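Local atomic coordinates of histidinol-phosphatase (Listeria monocytogenes serotype 4b str. H7858, PDB entry 6NLR), a protein that probably hydrolyses histidinol phosphate to histidinol and phosphate in histidine biosynthesis, using a trinuclear metal site in a PHP-domain barrel. Residues I134-V146 / I182-E194. Residues are numbered along the deposited sequence; the frame is centred on the assembly and turned at random.
Unlike the reference sequence in segment 134-146: Ile134 (reference Leu).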
ATOM      1  N   ILE A 134      -8.374  -7.965   1.553  1.00 21.09           N
ATOM      2  CA  ILE A 134      -9.140  -6.758   1.153  1.00 21.98           C
ATOM      3  C   ILE A 134      -9.098  -6.618  -0.376  1.00 22.90           C
ATOM      4  O   ILE A 134     -10.078  -6.092  -0.937  1.00 21.17           O
ATOM      5  CB  ILE A 134      -8.553  -5.516   1.851  1.00 22.97           C
ATOM      6  CG1 ILE A 134      -8.775  -5.591   3.362  1.00 25.62           C
ATOM      7  CG2 ILE A 134      -9.104  -4.229   1.247  1.00 23.57           C
ATOM      8  CD1 ILE A 134      -7.831  -4.727   4.165  1.00 24.69           C
ATOM      9  N   ASP A 135      -8.024  -7.071  -1.032  1.00 21.59           N
ATOM     10  CA  ASP A 135      -7.706  -6.593  -2.410  1.00 26.33           C
ATOM     11  C   ASP A 135      -7.480  -7.736  -3.412  1.00 24.54           C
ATOM     12  O   ASP A 135      -7.066  -7.432  -4.516  1.00 26.82           O
ATOM     13  CB  ASP A 135      -6.511  -5.627  -2.378  1.00 28.07           C
ATOM     14  CG  ASP A 135      -5.200  -6.227  -1.902  1.00 28.96           C
ATOM     15  OD1 ASP A 135      -5.211  -7.356  -1.410  1.00 34.76           O
ATOM     16  OD2 ASP A 135      -4.175  -5.554  -2.025  1.00 35.64           O
ATOM     17  N   PHE A 136      -7.792  -8.993  -3.092  1.00 23.95           N
ATOM     18  CA  PHE A 136      -7.524 -10.101  -4.036  1.00 22.70           C
ATOM     19  C   PHE A 136      -8.558 -10.082  -5.173  1.00 23.74           C
ATOM     20  O   PHE A 136      -8.181 -10.080  -6.332  1.00 24.28           O
ATOM     21  CB  PHE A 136      -7.454 -11.452  -3.327  1.00 23.31           C
ATOM     22  CG  PHE A 136      -7.119 -12.566  -4.284  1.00 25.68           C
ATOM     23  CD1 PHE A 136      -5.831 -12.702  -4.795  1.00 27.77           C
ATOM     24  CD2 PHE A 136      -8.107 -13.426  -4.736  1.00 26.19           C
ATOM     25  CE1 PHE A 136      -5.544 -13.703  -5.714  1.00 29.39           C
ATOM     26  CE2 PHE A 136      -7.825 -14.400  -5.685  1.00 28.20           C
ATOM     27  CZ  PHE A 136      -6.547 -14.548  -6.158  1.00 28.17           C
ATOM     28  N   SER A 137      -9.849 -10.105  -4.873  1.00 23.04           N
ATOM     29  CA  SER A 137     -10.890 -10.121  -5.925  1.00 24.62           C
ATOM     30  C   SER A 137     -12.220  -9.691  -5.313  1.00 24.88           C
ATOM     31  O   SER A 137     -12.411  -9.863  -4.074  1.00 21.98           O
ATOM     32  CB  SER A 137     -11.005 -11.479  -6.597  1.00 26.59           C
ATOM     33  OG  SER A 137     -11.829 -12.347  -5.808  1.00 26.81           O
ATOM     34  N   ALA A 138     -13.108  -9.168  -6.151  1.00 23.69           N
ATOM     35  CA  ALA A 138     -14.449  -8.711  -5.730  1.00 26.19           C
ATOM     36  C   ALA A 138     -15.177  -9.852  -5.003  1.00 25.96           C
ATOM     37  O   ALA A 138     -15.758  -9.592  -3.926  1.00 24.93           O
ATOM     38  CB  ALA A 138     -15.212  -8.233  -6.933  1.00 25.58           C
ATOM     39  N   GLU A 139     -15.173 -11.060  -5.574  1.00 25.03           N
ATOM     40  CA  GLU A 139     -15.953 -12.211  -5.043  1.00 29.56           C
ATOM     41  C   GLU A 139     -15.340 -12.633  -3.695  1.00 26.48           C
ATOM     42  O   GLU A 139     -16.099 -12.905  -2.736  1.00 26.25           O
ATOM     43  CB  GLU A 139     -15.983 -13.362  -6.048  1.00 31.57           C
ATOM     44  CG  GLU A 139     -16.735 -13.017  -7.326  1.00 37.32           C
ATOM     45  CD  GLU A 139     -15.960 -12.309  -8.444  1.00 44.32           C
ATOM     46  OE1 GLU A 139     -14.733 -11.995  -8.292  1.00 37.81           O
ATOM     47  OE2 GLU A 139     -16.580 -12.093  -9.504  1.00 53.94           O
ATOM     48  N   ASP A 140     -14.015 -12.651  -3.611  1.00 22.62           N
ATOM     49  CA  ASP A 140     -13.324 -13.068  -2.375  1.00 24.07           C
ATOM     50  C   ASP A 140     -13.568 -12.007  -1.301  1.00 25.11           C
ATOM     51  O   ASP A 140     -13.797 -12.389  -0.124  1.00 22.63           O
ATOM     52  CB  ASP A 140     -11.847 -13.324  -2.644  1.00 25.27           C
ATOM     53  CG  ASP A 140     -11.117 -13.778  -1.407  1.00 26.69           C
ATOM     54  OD1 ASP A 140     -11.287 -14.979  -1.034  1.00 28.83           O
ATOM     55  OD2 ASP A 140     -10.416 -12.933  -0.820  1.00 29.13           O
ATOM     56  N   TYR A 141     -13.585 -10.726  -1.689  1.00 23.77           N
ATOM     57  CA  TYR A 141     -13.842  -9.597  -0.754  1.00 23.50           C
ATOM     58  C   TYR A 141     -15.287  -9.664  -0.254  1.00 24.90           C
ATOM     59  O   TYR A 141     -15.522  -9.437   0.949  1.00 22.36           O
ATOM     60  CB  TYR A 141     -13.578  -8.235  -1.408  1.00 22.65           C
ATOM     61  CG  TYR A 141     -13.661  -7.047  -0.484  1.00 21.59           C
ATOM     62  CD1 TYR A 141     -12.825  -6.933   0.610  1.00 21.61           C
ATOM     63  CD2 TYR A 141     -14.563  -6.020  -0.701  1.00 22.14           C
ATOM     64  CE1 TYR A 141     -12.878  -5.834   1.459  1.00 22.37           C
ATOM     65  CE2 TYR A 141     -14.632  -4.905   0.126  1.00 21.44           C
ATOM     66  CZ  TYR A 141     -13.785  -4.816   1.215  1.00 22.82           C
ATOM     67  OH  TYR A 141     -13.855  -3.752   2.063  1.00 23.05           O
ATOM     68  N   ASN A 142     -16.224  -9.944  -1.159  1.00 24.53           N
ATOM     69  CA  ASN A 142     -17.657 -10.130  -0.825  1.00 25.03           C
ATOM     70  C   ASN A 142     -17.787 -11.233   0.232  1.00 25.45           C
ATOM     71  O   ASN A 142     -18.404 -10.985   1.278  1.00 22.97           O
ATOM     72  CB  ASN A 142     -18.495 -10.491  -2.055  1.00 24.64           C
ATOM     73  CG  ASN A 142     -19.970 -10.496  -1.723  1.00 26.37           C
ATOM     74  OD1 ASN A 142     -20.425  -9.711  -0.898  1.00 28.20           O
ATOM     75  ND2 ASN A 142     -20.715 -11.366  -2.351  1.00 26.86           N
ATOM     76  N   GLU A 143     -17.249 -12.423  -0.060  1.00 26.26           N
ATOM     77  CA  GLU A 143     -17.490 -13.641   0.756  1.00 30.24           C
ATOM     78  C   GLU A 143     -16.717 -13.532   2.070  1.00 26.21           C
ATOM     79  O   GLU A 143     -17.249 -13.951   3.078  1.00 27.77           O
ATOM     80  CB  GLU A 143     -17.116 -14.896  -0.026  1.00 34.12           C
ATOM     81  CG  GLU A 143     -18.164 -15.221  -1.067  1.00 47.59           C
ATOM     82  CD  GLU A 143     -17.716 -16.136  -2.192  1.00 60.27           C
ATOM     83  OE1 GLU A 143     -16.727 -16.886  -1.992  1.00 60.43           O
ATOM     84  OE2 GLU A 143     -18.383 -16.118  -3.254  1.00 72.08           O
ATOM     85  N   GLY A 144     -15.518 -12.972   2.042  1.00 23.25           N
ATOM     86  CA  GLY A 144     -14.620 -12.976   3.199  1.00 23.01           C
ATOM     87  C   GLY A 144     -14.903 -11.846   4.168  1.00 22.01           C
ATOM     88  O   GLY A 144     -14.756 -12.062   5.384  1.00 19.13           O
ATOM     89  N   ILE A 145     -15.208 -10.661   3.646  1.00 20.67           N
ATOM     90  CA  ILE A 145     -15.187  -9.401   4.452  1.00 20.20           C
ATOM     91  C   ILE A 145     -16.557  -8.719   4.417  1.00 20.21           C
ATOM     92  O   ILE A 145     -17.122  -8.492   5.506  1.00 21.53           O
ATOM     93  CB  ILE A 145     -14.031  -8.503   4.021  1.00 19.35           C
ATOM     94  CG1 ILE A 145     -12.718  -9.102   4.511  1.00 20.06           C
ATOM     95  CG2 ILE A 145     -14.225  -7.059   4.504  1.00 19.39           C
ATOM     96  CD1 ILE A 145     -11.458  -8.493   3.908  1.00 20.03           C
ATOM     97  N   VAL A 146     -17.119  -8.442   3.245  1.00 21.36           N
ATOM     98  CA  VAL A 146     -18.379  -7.641   3.188  1.00 21.46           C
ATOM     99  C   VAL A 146     -19.494  -8.404   3.922  1.00 21.66           C
ATOM    100  O   VAL A 146     -20.159  -7.808   4.816  1.00 22.23           O
ATOM    101  CB  VAL A 146     -18.752  -7.272   1.746  1.00 22.82           C
ATOM    102  CG1 VAL A 146     -20.097  -6.557   1.716  1.00 20.90           C
ATOM    103  CG2 VAL A 146     -17.650  -6.400   1.119  1.00 23.48           C
ATOM    104  N   ILE A 182      -4.909   4.500   1.632  1.00 22.57           N
ATOM    105  CA  ILE A 182      -5.816   4.407   2.819  1.00 23.19           C
ATOM    106  C   ILE A 182      -7.313   4.377   2.454  1.00 24.47           C
ATOM    107  O   ILE A 182      -8.126   4.615   3.368  1.00 30.13           O
ATOM    108  CB  ILE A 182      -5.546   5.510   3.851  1.00 23.77           C
ATOM    109  CG1 ILE A 182      -5.808   6.912   3.299  1.00 25.60           C
ATOM    110  CG2 ILE A 182      -4.160   5.356   4.448  1.00 25.00           C
ATOM    111  CD1 ILE A 182      -6.011   7.956   4.394  1.00 26.76           C
ATOM    112  N   SER A 183      -7.705   4.066   1.223  1.00 22.25           N
ATOM    113  CA  SER A 183      -9.127   3.782   0.894  1.00 21.59           C
ATOM    114  C   SER A 183      -9.207   2.492   0.067  1.00 21.51           C
ATOM    115  O   SER A 183     -10.052   2.428  -0.874  1.00 19.33           O
ATOM    116  CB  SER A 183      -9.762   4.953   0.180  1.00 23.76           C
ATOM    117  OG  SER A 183      -9.085   5.219  -1.048  1.00 22.41           O
ATOM    118  N   LEU A 184      -8.379   1.503   0.407  1.00 20.01           N
ATOM    119  CA  LEU A 184      -8.282   0.224  -0.356  1.00 20.76           C
ATOM    120  C   LEU A 184      -9.617  -0.536  -0.278  1.00 21.33           C
ATOM    121  O   LEU A 184      -9.849  -1.398  -1.126  1.00 21.97           O
ATOM    122  CB  LEU A 184      -7.135  -0.640   0.180  1.00 21.30           C
ATOM    123  CG  LEU A 184      -6.789  -1.856  -0.694  1.00 20.57           C
ATOM    124  CD1 LEU A 184      -6.146  -1.409  -2.009  1.00 21.97           C
ATOM    125  CD2 LEU A 184      -5.852  -2.794   0.047  1.00 21.77           C
ATOM    126  N   CYS A 185     -10.458  -0.225   0.703  1.00 21.40           N
ATOM    127  CA  CYS A 185     -11.852  -0.733   0.835  1.00 23.08           C
ATOM    128  C   CYS A 185     -12.709  -0.321  -0.378  1.00 21.88           C
ATOM    129  O   CYS A 185     -13.816  -0.888  -0.504  1.00 24.78           O
ATOM    130  CB  CYS A 185     -12.490  -0.240   2.131  1.00 23.25           C
ATOM    131  SG  CYS A 185     -12.562   1.573   2.308  1.00 26.56           S
ATOM    132  N   GLN A 186     -12.211   0.544  -1.270  1.00 21.53           N
ATOM    133  CA  GLN A 186     -12.950   0.984  -2.498  1.00 24.03           C
ATOM    134  C   GLN A 186     -12.467   0.241  -3.753  1.00 22.58           C
ATOM    135  O   GLN A 186     -12.990   0.518  -4.842  1.00 24.61           O
ATOM    136  CB  GLN A 186     -12.820   2.500  -2.705  1.00 23.14           C
ATOM    137  CG  GLN A 186     -13.225   3.321  -1.490  1.00 23.06           C
ATOM    138  CD  GLN A 186     -14.620   3.041  -0.986  1.00 26.12           C
ATOM    139  OE1 GLN A 186     -14.833   2.801   0.205  1.00 27.79           O
ATOM    140  NE2 GLN A 186     -15.598   3.069  -1.892  1.00 24.65           N
ATOM    141  N   LYS A 187     -11.530  -0.700  -3.626  1.00 21.79           N
ATOM    142  CA  LYS A 187     -10.920  -1.341  -4.821  1.00 23.50           C
ATOM    143  C   LYS A 187     -11.987  -2.062  -5.654  1.00 25.83           C
ATOM    144  O   LYS A 187     -11.838  -2.069  -6.890  1.00 26.57           O
ATOM    145  CB  LYS A 187      -9.798  -2.305  -4.449  1.00 24.60           C
ATOM    146  CG  LYS A 187      -9.170  -2.996  -5.648  1.00 24.26           C
ATOM    147  CD  LYS A 187      -7.959  -3.802  -5.316  1.00 25.45           C
ATOM    148  CE  LYS A 187      -7.361  -4.497  -6.525  1.00 27.03           C
ATOM    149  NZ  LYS A 187      -6.154  -5.240  -6.104  1.00 28.81           N
ATOM    150  N   PHE A 188     -13.038  -2.633  -5.036  1.00 23.32           N
ATOM    151  CA  PHE A 188     -14.084  -3.392  -5.777  1.00 23.86           C
ATOM    152  C   PHE A 188     -15.432  -2.689  -5.663  1.00 25.44           C
ATOM    153  O   PHE A 188     -16.490  -3.334  -5.824  1.00 25.12           O
ATOM    154  CB  PHE A 188     -14.115  -4.826  -5.270  1.00 23.59           C
ATOM    155  CG  PHE A 188     -12.790  -5.525  -5.405  1.00 24.27           C
ATOM    156  CD1 PHE A 188     -12.189  -5.692  -6.654  1.00 24.77           C
ATOM    157  CD2 PHE A 188     -12.126  -5.972  -4.279  1.00 24.27           C
ATOM    158  CE1 PHE A 188     -10.951  -6.305  -6.765  1.00 24.43           C
ATOM    159  CE2 PHE A 188     -10.910  -6.622  -4.398  1.00 23.18           C
ATOM    160  CZ  PHE A 188     -10.330  -6.781  -5.633  1.00 23.12           C
ATOM    161  N   GLN A 189     -15.368  -1.390  -5.389  1.00 23.82           N
ATOM    162  CA  GLN A 189     -16.510  -0.453  -5.254  1.00 25.53           C
ATOM    163  C   GLN A 189     -17.704  -0.852  -6.131  1.00 24.18           C
ATOM    164  O   GLN A 189     -18.852  -1.006  -5.631  1.00 24.58           O
ATOM    165  CB  GLN A 189     -16.022   0.864  -5.855  1.00 30.39           C
ATOM    166  CG  GLN A 189     -16.241   2.005  -4.940  1.00 38.26           C
ATOM    167  CD  GLN A 189     -15.468   3.208  -5.382  1.00 29.37           C
ATOM    168  OE1 GLN A 189     -15.191   4.001  -4.524  1.00 36.78           O
ATOM    169  NE2 GLN A 189     -15.150   3.363  -6.668  1.00 29.90           N
ATOM    170  N   GLN A 190     -17.450  -0.928  -7.428  1.00 24.53           N
ATOM    171  CA  GLN A 190     -18.530  -0.959  -8.450  1.00 30.45           C
ATOM    172  C   GLN A 190     -19.197  -2.341  -8.412  1.00 27.47           C
ATOM    173  O   GLN A 190     -20.360  -2.423  -8.797  1.00 30.55           O
ATOM    174  CB  GLN A 190     -17.971  -0.524  -9.808  1.00 31.52           C
ATOM    175  CG  GLN A 190     -17.342   0.889  -9.809  1.00 35.95           C
ATOM    176  CD  GLN A 190     -18.221   2.145  -9.679  1.00 44.09           C
ATOM    177  OE1 GLN A 190     -19.460   2.128  -9.516  1.00 35.04           O
ATOM    178  NE2 GLN A 190     -17.559   3.299  -9.749  1.00 37.10           N
ATOM    179  N   PHE A 191     -18.518  -3.373  -7.901  1.00 27.77           N
ATOM    180  CA  PHE A 191     -19.100  -4.734  -7.732  1.00 27.15           C
ATOM    181  C   PHE A 191     -20.269  -4.652  -6.742  1.00 24.84           C
ATOM    182  O   PHE A 191     -21.213  -5.439  -6.852  1.00 22.04           O
ATOM    183  CB  PHE A 191     -18.067  -5.748  -7.251  1.00 30.28           C
ATOM    184  CG  PHE A 191     -18.552  -7.184  -7.234  1.00 32.29           C
ATOM    185  CD1 PHE A 191     -18.582  -7.938  -8.400  1.00 33.07           C
ATOM    186  CD2 PHE A 191     -18.927  -7.797  -6.040  1.00 33.12           C
ATOM    187  CE1 PHE A 191     -19.015  -9.257  -8.367  1.00 36.09           C
ATOM    188  CE2 PHE A 191     -19.377  -9.111  -6.016  1.00 33.12           C
ATOM    189  CZ  PHE A 191     -19.407  -9.842  -7.178  1.00 34.10           C
ATOM    190  N   PHE A 192     -20.235  -3.682  -5.836  1.00 22.59           N
ATOM    191  CA  PHE A 192     -21.271  -3.512  -4.790  1.00 25.00           C
ATOM    192  C   PHE A 192     -22.178  -2.323  -5.101  1.00 24.77           C
ATOM    193  O   PHE A 192     -22.998  -2.018  -4.228  1.00 23.27           O
ATOM    194  CB  PHE A 192     -20.592  -3.345  -3.425  1.00 26.02           C
ATOM    195  CG  PHE A 192     -19.688  -4.491  -3.068  1.00 26.15           C
ATOM    196  CD1 PHE A 192     -18.355  -4.489  -3.445  1.00 26.76           C
ATOM    197  CD2 PHE A 192     -20.202  -5.608  -2.422  1.00 27.25           C
ATOM    198  CE1 PHE A 192     -17.539  -5.574  -3.149  1.00 27.19           C
ATOM    199  CE2 PHE A 192     -19.392  -6.693  -2.158  1.00 27.51           C
ATOM    200  CZ  PHE A 192     -18.062  -6.671  -2.500  1.00 26.63           C
ATOM    201  N   GLY A 193     -22.040  -1.697  -6.286  1.00 26.61           N
ATOM    202  CA  GLY A 193     -22.877  -0.549  -6.668  1.00 31.25           C
ATOM    203  C   GLY A 193     -22.570   0.647  -5.781  1.00 29.57           C
ATOM    204  O   GLY A 193     -23.481   1.448  -5.496  1.00 31.14           O
ATOM    205  N   GLU A 194     -21.308   0.763  -5.378  1.00 28.96           N
ATOM    206  CA  GLU A 194     -20.794   1.826  -4.494  1.00 28.34           C
ATOM    207  C   GLU A 194     -19.781   2.649  -5.280  1.00 28.25           C
ATOM    208  O   GLU A 194     -19.188   2.131  -6.269  1.00 25.66           O
ATOM    209  CB  GLU A 194     -20.099   1.212  -3.279  1.00 31.90           C
ATOM    210  CG  GLU A 194     -21.047   0.509  -2.330  1.00 33.93           C
ATOM    211  CD  GLU A 194     -21.923   1.419  -1.489  1.00 40.66           C
ATOM    212  OE1 GLU A 194     -21.771   2.672  -1.576  1.00 54.19           O
ATOM    213  OE2 GLU A 194     -22.806   0.874  -0.803  1.00 47.07           O
TER
HETATM  214  O   HOH W   1     -11.436  -3.748  -1.374  1.00 22.99           O
HETATM  215  O   HOH W   2      -3.993  -4.185  -4.539  1.00 40.98           O
HETATM  216  O   HOH W   3     -15.581  -1.794   1.746  1.00 21.16           O
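Ala138 and Phe188 bring the backbones closest, their CA atoms 5.3 Å apart, where the loop 182-194, with its two 3-10 turns, passes the first turn of the helix that starts at Ala138. The Phe188 ring lies flat against this helix start, with Ala138 N 3.4 Å above the ring plane, over its centre, and the aliphatic Lys187 CG over the opposite face. Small Ala138 lets both aromatics close in: its backbone N and CA lie over Phe188, while CB lies over the face of Phe191 in a CH-pi contact, 3.8 Å from the ring centroid. Ser137 caps the helix, its OG accepting from Asp140 N. Phe192 points its far end at the helix: CE1 meets the Tyr141 ring edge, CE2 and CZ meet Val146 CG2, and Asn142 OD1 lies 3.4 Å from CE2, its oxygen facing the weakly positive ring edge. Lys187 has CG anti to the backbone N (chi1 179°) and a straight chain beyond, so NZ donates to Asp135 O at 2.9 Å, in the carbonyl plane on a lone pair. A water over the Tyr141 ring face donates to Ile134 O and Leu184 O; another joins Tyr141 OH to Cys185 O. The Asp135 side chain, within about 4 Å of the bound sulfate, touches His123, a manganese ligand, consistent with this end bordering the metal site. Helix 152-168 flanks both segments through Tyr159, while strand 117-127 lies against Ile134 and Leu184.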